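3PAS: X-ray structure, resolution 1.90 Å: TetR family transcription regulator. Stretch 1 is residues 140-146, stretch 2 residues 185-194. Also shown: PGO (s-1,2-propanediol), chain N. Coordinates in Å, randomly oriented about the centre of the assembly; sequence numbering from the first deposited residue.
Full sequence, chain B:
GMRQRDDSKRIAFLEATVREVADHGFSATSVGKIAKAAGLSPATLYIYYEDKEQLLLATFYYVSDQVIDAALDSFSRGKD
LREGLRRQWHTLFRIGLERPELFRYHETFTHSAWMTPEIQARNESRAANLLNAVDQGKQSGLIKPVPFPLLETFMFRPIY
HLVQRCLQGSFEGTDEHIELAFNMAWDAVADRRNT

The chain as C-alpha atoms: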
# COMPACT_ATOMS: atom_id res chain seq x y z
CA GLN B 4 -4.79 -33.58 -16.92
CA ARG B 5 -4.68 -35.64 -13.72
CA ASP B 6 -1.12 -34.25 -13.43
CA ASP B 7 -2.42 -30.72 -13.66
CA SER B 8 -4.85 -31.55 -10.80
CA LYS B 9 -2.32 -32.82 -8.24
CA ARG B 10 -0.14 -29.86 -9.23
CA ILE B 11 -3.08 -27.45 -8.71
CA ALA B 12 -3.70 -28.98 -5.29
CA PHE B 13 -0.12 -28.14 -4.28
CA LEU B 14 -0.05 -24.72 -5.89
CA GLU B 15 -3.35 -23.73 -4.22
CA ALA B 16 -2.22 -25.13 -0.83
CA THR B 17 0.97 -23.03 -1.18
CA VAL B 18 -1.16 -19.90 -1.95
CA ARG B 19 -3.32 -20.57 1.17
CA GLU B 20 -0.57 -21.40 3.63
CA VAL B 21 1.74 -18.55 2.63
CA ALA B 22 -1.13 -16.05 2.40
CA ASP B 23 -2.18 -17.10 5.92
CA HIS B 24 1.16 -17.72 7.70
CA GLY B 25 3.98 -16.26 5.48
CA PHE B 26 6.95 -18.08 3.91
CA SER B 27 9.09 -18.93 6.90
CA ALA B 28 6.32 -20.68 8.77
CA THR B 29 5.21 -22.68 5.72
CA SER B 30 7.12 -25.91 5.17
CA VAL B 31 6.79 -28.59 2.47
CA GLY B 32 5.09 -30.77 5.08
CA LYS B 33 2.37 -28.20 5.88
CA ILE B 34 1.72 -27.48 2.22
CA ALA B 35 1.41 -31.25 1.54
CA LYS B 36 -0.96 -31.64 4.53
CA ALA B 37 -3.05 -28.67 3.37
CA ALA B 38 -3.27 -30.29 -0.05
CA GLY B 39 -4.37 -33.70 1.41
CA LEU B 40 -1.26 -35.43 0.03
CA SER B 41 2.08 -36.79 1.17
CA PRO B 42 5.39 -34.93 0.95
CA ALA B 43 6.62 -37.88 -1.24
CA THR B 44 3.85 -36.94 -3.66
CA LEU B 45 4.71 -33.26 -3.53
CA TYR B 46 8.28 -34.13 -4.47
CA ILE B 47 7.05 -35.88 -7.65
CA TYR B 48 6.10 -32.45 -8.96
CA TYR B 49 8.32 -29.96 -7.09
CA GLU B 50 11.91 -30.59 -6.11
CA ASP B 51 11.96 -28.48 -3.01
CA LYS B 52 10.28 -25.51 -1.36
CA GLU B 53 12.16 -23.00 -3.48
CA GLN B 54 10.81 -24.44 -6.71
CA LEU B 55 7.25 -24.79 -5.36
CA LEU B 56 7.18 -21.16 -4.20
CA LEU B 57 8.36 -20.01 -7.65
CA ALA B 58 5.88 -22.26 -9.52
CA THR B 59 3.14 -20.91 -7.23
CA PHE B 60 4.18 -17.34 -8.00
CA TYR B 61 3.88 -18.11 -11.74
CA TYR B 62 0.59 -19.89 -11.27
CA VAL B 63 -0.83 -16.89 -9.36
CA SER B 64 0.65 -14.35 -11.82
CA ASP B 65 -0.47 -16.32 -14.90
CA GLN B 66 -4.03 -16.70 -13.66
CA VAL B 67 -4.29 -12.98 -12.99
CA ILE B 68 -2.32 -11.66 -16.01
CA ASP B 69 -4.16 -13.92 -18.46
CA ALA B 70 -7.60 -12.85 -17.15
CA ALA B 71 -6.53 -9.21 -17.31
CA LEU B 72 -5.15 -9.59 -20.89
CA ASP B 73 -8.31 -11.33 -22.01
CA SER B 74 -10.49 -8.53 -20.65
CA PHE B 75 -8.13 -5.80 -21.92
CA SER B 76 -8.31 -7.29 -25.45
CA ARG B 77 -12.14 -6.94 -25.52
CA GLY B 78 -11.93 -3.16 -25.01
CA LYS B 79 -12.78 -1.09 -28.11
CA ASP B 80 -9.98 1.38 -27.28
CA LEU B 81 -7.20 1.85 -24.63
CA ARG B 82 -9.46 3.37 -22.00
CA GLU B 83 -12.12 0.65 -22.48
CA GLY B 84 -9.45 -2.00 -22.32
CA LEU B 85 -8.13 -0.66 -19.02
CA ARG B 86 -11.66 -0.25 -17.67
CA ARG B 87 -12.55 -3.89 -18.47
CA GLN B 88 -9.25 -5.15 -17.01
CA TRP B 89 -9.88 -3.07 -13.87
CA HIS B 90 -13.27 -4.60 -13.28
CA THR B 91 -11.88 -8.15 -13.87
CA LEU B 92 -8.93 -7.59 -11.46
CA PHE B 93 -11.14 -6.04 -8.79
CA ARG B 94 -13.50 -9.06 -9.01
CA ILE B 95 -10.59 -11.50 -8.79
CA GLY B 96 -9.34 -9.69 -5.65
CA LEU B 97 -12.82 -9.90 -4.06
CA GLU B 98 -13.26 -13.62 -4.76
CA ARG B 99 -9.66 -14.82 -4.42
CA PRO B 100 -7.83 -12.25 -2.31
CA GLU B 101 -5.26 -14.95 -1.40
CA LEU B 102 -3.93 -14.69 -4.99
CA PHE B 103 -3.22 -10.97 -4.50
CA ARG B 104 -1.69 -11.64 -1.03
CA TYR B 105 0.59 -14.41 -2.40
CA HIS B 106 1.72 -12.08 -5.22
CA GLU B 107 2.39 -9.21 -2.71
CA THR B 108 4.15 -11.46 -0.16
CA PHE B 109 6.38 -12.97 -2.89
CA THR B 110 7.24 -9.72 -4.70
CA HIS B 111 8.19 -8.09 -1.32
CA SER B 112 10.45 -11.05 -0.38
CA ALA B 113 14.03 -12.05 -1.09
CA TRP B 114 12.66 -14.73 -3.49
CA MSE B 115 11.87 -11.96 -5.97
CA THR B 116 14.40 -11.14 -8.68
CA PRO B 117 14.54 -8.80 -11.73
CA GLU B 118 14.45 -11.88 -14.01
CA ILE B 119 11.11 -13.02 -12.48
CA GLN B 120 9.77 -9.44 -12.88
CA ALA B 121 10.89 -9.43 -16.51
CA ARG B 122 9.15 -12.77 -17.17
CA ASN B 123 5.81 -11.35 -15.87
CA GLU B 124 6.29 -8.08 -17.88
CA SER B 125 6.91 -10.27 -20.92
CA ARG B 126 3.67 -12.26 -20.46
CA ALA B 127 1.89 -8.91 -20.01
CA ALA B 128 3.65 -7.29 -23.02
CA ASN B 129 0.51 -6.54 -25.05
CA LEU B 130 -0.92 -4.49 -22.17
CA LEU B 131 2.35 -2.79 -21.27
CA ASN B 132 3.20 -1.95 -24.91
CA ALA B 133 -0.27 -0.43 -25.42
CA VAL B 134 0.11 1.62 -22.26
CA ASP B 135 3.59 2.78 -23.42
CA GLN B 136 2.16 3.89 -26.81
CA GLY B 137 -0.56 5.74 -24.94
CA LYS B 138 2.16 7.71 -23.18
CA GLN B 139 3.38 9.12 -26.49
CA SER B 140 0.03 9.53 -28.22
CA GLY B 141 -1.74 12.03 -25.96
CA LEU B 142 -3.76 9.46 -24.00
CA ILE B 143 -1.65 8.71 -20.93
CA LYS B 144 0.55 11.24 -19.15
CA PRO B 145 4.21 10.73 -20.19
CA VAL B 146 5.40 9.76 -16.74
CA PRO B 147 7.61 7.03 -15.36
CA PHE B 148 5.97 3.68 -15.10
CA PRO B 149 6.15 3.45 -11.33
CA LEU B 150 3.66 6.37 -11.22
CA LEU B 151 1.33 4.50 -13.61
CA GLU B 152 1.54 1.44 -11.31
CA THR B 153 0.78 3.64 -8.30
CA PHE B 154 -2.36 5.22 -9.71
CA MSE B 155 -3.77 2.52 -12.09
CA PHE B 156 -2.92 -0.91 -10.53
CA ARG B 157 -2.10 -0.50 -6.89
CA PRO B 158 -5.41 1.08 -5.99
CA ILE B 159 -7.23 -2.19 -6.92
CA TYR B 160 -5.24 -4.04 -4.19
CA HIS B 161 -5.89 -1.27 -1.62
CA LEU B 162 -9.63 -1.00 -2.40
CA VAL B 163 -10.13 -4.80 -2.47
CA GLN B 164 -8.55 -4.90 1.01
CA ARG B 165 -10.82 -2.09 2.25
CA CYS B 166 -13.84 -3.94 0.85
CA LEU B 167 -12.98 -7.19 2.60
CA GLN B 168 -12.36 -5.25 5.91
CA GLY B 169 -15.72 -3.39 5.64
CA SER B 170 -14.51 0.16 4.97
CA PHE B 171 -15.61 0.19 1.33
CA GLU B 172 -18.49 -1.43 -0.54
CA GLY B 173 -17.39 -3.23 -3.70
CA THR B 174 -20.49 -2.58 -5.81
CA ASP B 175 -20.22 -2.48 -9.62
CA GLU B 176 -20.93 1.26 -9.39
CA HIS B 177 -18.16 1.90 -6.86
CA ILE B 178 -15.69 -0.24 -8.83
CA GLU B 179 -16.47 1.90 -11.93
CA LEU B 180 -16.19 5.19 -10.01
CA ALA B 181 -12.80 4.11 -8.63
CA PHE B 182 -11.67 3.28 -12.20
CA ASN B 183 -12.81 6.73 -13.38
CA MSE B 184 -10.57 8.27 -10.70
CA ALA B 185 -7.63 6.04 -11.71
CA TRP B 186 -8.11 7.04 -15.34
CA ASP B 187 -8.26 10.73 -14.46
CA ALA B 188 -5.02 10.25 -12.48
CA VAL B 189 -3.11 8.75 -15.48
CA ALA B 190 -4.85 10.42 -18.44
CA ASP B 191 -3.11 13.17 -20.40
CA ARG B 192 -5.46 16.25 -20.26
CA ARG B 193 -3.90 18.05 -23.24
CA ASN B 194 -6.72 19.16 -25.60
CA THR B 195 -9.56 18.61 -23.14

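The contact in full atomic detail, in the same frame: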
# COMPACT_ATOMS: atom_id res chain seq x y z
N SER B 140 1.06 9.18 -27.25
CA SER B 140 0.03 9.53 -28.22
C SER B 140 -0.90 10.59 -27.76
O SER B 140 -1.77 11.02 -28.52
CB SER B 140 -0.78 8.27 -28.60
OG SER B 140 -1.56 7.89 -27.48
N GLY B 141 -0.79 11.02 -26.50
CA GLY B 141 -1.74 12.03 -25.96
C GLY B 141 -2.79 11.40 -25.05
O GLY B 141 -3.63 12.09 -24.54
N LEU B 142 -2.76 10.09 -24.86
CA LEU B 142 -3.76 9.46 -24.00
C LEU B 142 -3.38 9.39 -22.52
O LEU B 142 -4.21 9.65 -21.64
CB LEU B 142 -4.07 8.03 -24.49
CG LEU B 142 -5.05 8.01 -25.66
CD1 LEU B 142 -5.19 6.58 -26.15
CD2 LEU B 142 -6.42 8.57 -25.29
N ILE B 143 -2.17 8.94 -22.27
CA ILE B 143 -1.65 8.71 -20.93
C ILE B 143 -0.54 9.72 -20.71
O ILE B 143 0.28 9.99 -21.60
CB ILE B 143 -1.04 7.31 -20.80
CG1 ILE B 143 -2.04 6.21 -21.22
CG2 ILE B 143 -0.50 7.02 -19.36
CD1 ILE B 143 -3.20 6.10 -20.39
N LYS B 144 -0.52 10.30 -19.52
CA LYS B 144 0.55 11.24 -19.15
C LYS B 144 1.91 10.56 -19.35
O LYS B 144 2.09 9.39 -18.96
CB LYS B 144 0.44 11.60 -17.68
CG LYS B 144 -0.76 12.48 -17.29
CD LYS B 144 -0.77 12.73 -15.77
CE LYS B 144 -1.84 13.70 -15.32
NZ LYS B 144 -3.19 13.09 -15.29
N PRO B 145 2.88 11.30 -19.91
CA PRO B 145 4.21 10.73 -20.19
C PRO B 145 5.07 10.76 -18.93
O PRO B 145 5.97 11.56 -18.81
CB PRO B 145 4.75 11.61 -21.31
CG PRO B 145 4.09 12.98 -21.03
CD PRO B 145 2.70 12.64 -20.49
N VAL B 146 4.75 9.86 -18.01
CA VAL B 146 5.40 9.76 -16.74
C VAL B 146 6.02 8.40 -16.58
O VAL B 146 5.62 7.45 -17.22
CB VAL B 146 4.35 9.96 -15.58
CG1 VAL B 146 3.81 11.34 -15.64
CG2 VAL B 146 3.26 8.92 -15.64
N ALA B 185 -8.93 6.56 -11.28
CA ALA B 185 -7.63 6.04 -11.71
C ALA B 185 -7.30 6.53 -13.10
O ALA B 185 -6.17 6.98 -13.36
CB ALA B 185 -7.56 4.50 -11.66
N TRP B 186 -8.29 6.53 -14.00
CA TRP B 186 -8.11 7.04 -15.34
C TRP B 186 -7.77 8.52 -15.33
O TRP B 186 -6.81 8.94 -15.90
CB TRP B 186 -9.35 6.79 -16.21
CG TRP B 186 -9.19 7.44 -17.58
CD1 TRP B 186 -9.75 8.60 -18.00
CD2 TRP B 186 -8.42 6.94 -18.68
NE1 TRP B 186 -9.37 8.86 -19.28
CE2 TRP B 186 -8.53 7.88 -19.71
CE3 TRP B 186 -7.57 5.84 -18.85
CZ2 TRP B 186 -7.86 7.75 -20.93
CZ3 TRP B 186 -6.89 5.70 -20.04
CH2 TRP B 186 -7.05 6.65 -21.08
N ASP B 187 -8.56 9.30 -14.60
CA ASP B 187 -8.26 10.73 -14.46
C ASP B 187 -6.83 10.96 -13.95
O ASP B 187 -6.13 11.87 -14.42
CB ASP B 187 -9.28 11.38 -13.57
CG ASP B 187 -10.62 11.68 -14.28
OD1 ASP B 187 -10.79 11.47 -15.48
OD2 ASP B 187 -11.52 12.14 -13.60
N ALA B 188 -6.39 10.14 -12.99
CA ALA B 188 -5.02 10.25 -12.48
C ALA B 188 -3.94 10.10 -13.59
O ALA B 188 -3.00 10.89 -13.65
CB ALA B 188 -4.77 9.17 -11.40
N VAL B 189 -4.11 9.09 -14.46
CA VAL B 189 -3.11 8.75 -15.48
C VAL B 189 -3.28 9.44 -16.85
O VAL B 189 -2.34 9.44 -17.66
CB VAL B 189 -2.98 7.22 -15.70
CG1 VAL B 189 -2.68 6.52 -14.33
CG2 VAL B 189 -4.21 6.63 -16.41
N ALA B 190 -4.48 9.94 -17.10
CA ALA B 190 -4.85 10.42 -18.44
C ALA B 190 -4.22 11.78 -18.74
O ALA B 190 -4.20 12.68 -17.88
CB ALA B 190 -6.39 10.50 -18.57
N ASP B 191 -3.72 11.94 -19.95
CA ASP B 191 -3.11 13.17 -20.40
C ASP B 191 -4.28 14.11 -20.68
O ASP B 191 -5.14 13.75 -21.45
CB ASP B 191 -2.34 12.84 -21.66
CG ASP B 191 -1.54 13.99 -22.22
OD1 ASP B 191 -1.89 15.18 -22.05
OD2 ASP B 191 -0.56 13.68 -22.92
N ARG B 192 -4.32 15.28 -20.05
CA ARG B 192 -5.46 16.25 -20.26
C ARG B 192 -5.23 17.25 -21.39
O ARG B 192 -6.08 18.12 -21.61
CB ARG B 192 -5.73 17.02 -18.96
CG ARG B 192 -6.00 16.06 -17.80
CD ARG B 192 -6.34 16.77 -16.48
NE ARG B 192 -7.52 17.59 -16.63
CZ ARG B 192 -7.98 18.44 -15.72
NH1 ARG B 192 -7.38 18.58 -14.54
NH2 ARG B 192 -9.06 19.15 -15.99
N ARG B 193 -4.14 17.11 -22.12
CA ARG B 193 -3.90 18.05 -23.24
C ARG B 193 -5.02 17.88 -24.26
O ARG B 193 -5.37 16.73 -24.63
CB ARG B 193 -2.51 17.85 -23.87
CG ARG B 193 -1.35 18.35 -22.97
CD ARG B 193 0.02 18.05 -23.53
NE ARG B 193 0.35 16.63 -23.48
CZ ARG B 193 1.48 16.09 -23.94
NH1 ARG B 193 2.41 16.86 -24.50
NH2 ARG B 193 1.67 14.78 -23.86
N ASN B 194 -5.61 19.02 -24.64
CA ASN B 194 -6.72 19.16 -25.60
C ASN B 194 -8.13 18.97 -25.03
O ASN B 194 -9.09 19.21 -25.70
CB ASN B 194 -6.50 18.28 -26.86
CG ASN B 194 -5.21 18.61 -27.58
OD1 ASN B 194 -4.89 19.78 -27.79
ND2 ASN B 194 -4.48 17.57 -28.01
C1 PGO N . -9.59 11.99 -21.88
C2 PGO N . -9.96 12.76 -20.62
C3 PGO N . -8.78 13.59 -20.12
O1 PGO N . -8.79 10.83 -21.53
O2 PGO N . -10.40 11.86 -19.59
O HOH W 1 -3.72 14.73 -25.35
O HOH W 2 0.54 11.43 -23.86
O HOH W 3 -6.23 11.24 -22.24

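Lys144 and Asp191 cover more surface than any other residues in this contact, and both do so where a short irregular segment, 140-146, runs beside the end of a helix and the turn that follows it. The backbones meet in a single bridge between Ile143 and Ala190, whose CA atoms lie 4.4 Å apart. Two nearly straight hydrogen bonds define it: Lys144 N donates to Val189 O at 2.7 Å, and Asp191 N donates to Leu142 O at 2.9 Å. Each is supplemented by a CA-H...O contact, Ile143 CA to Val189 O and Ala190 CA to Leu142 O, both at 3.4 Å. The bridge falls where the helix ends: Val189 O belongs to the last helical residue, and Ala190 is the first to leave helical phi/psi.

Lys144 shows what a long, flexible amine can do at the end of a helix. The last carbonyls of a helix have no following turn to supply their NH partners. The CA-to-CB bond of Lys144 points sideways, but its chain runs out through extended chi2 and chi3 and then turns at chi4 (p), bringing NZ between a carbonyl of the last helical turn, Ala188 O, and that of the first residue beyond the helix, Ala190 O. Lys144 NZ donates to Ala188 O and to Ala190 O, each at 2.8 Å. Asp187 O is also near, 3.3 Å from Lys144 NZ, but the angle is too poor for a hydrogen bond. Positive charge is well placed here, since the carbonyl end of a helix is the negative end of its dipole.

Asp191 points its CB toward the other segment, where CB comes within 3.2 Å of Gly141 O. Its carboxylate is held mainly by its own stretch: Asp191 OD1 accepts from Arg193 N at 3.0 Å and from Arg193 NE at 3.0 Å, while Arg193 NH2 reaches Asp191 OD2 at 2.7 Å in a salt bridge. A short acid suits this place, because its carboxylate stays close enough to the backbone for OD1 to accept from Arg193 N while both oxygens meet the guanidinium. Water 2 lies 2.7 Å from Asp191 OD2 and 2.7 Å from Ile143 O, linking the carboxylate to the opposing backbone. The fixed guanidinium in turn approaches Pro145, with Arg193 NH2 4.1 Å from Pro145 CD.

Ile143 adds the apolar part. Its CB points away overall, yet its end returns to the helix, where Ile143 CD1 packs against Trp186 CZ3 at 3.7 Å and Val189 CG2 at 4.1 Å. A branched aliphatic chain fits this buried site, which offers it no polar partner from these neighbours. The indole nitrogen of Trp186 is engaged by propanediol, probably from the crystallisation liquor: Trp186 NE1 donates to PGO O1 at 3.0 Å and PGO O2 at 3.2 Å.

Gly141 leaves the preceding helix with positive phi. At its backbone angles a CB would be jammed against the carbonyl oxygen of Ser140, which by itself calls for glycine. Water 1 joins the two segments here, donating to Gly141 O at 2.8 Å and Arg193 O at 2.7 Å.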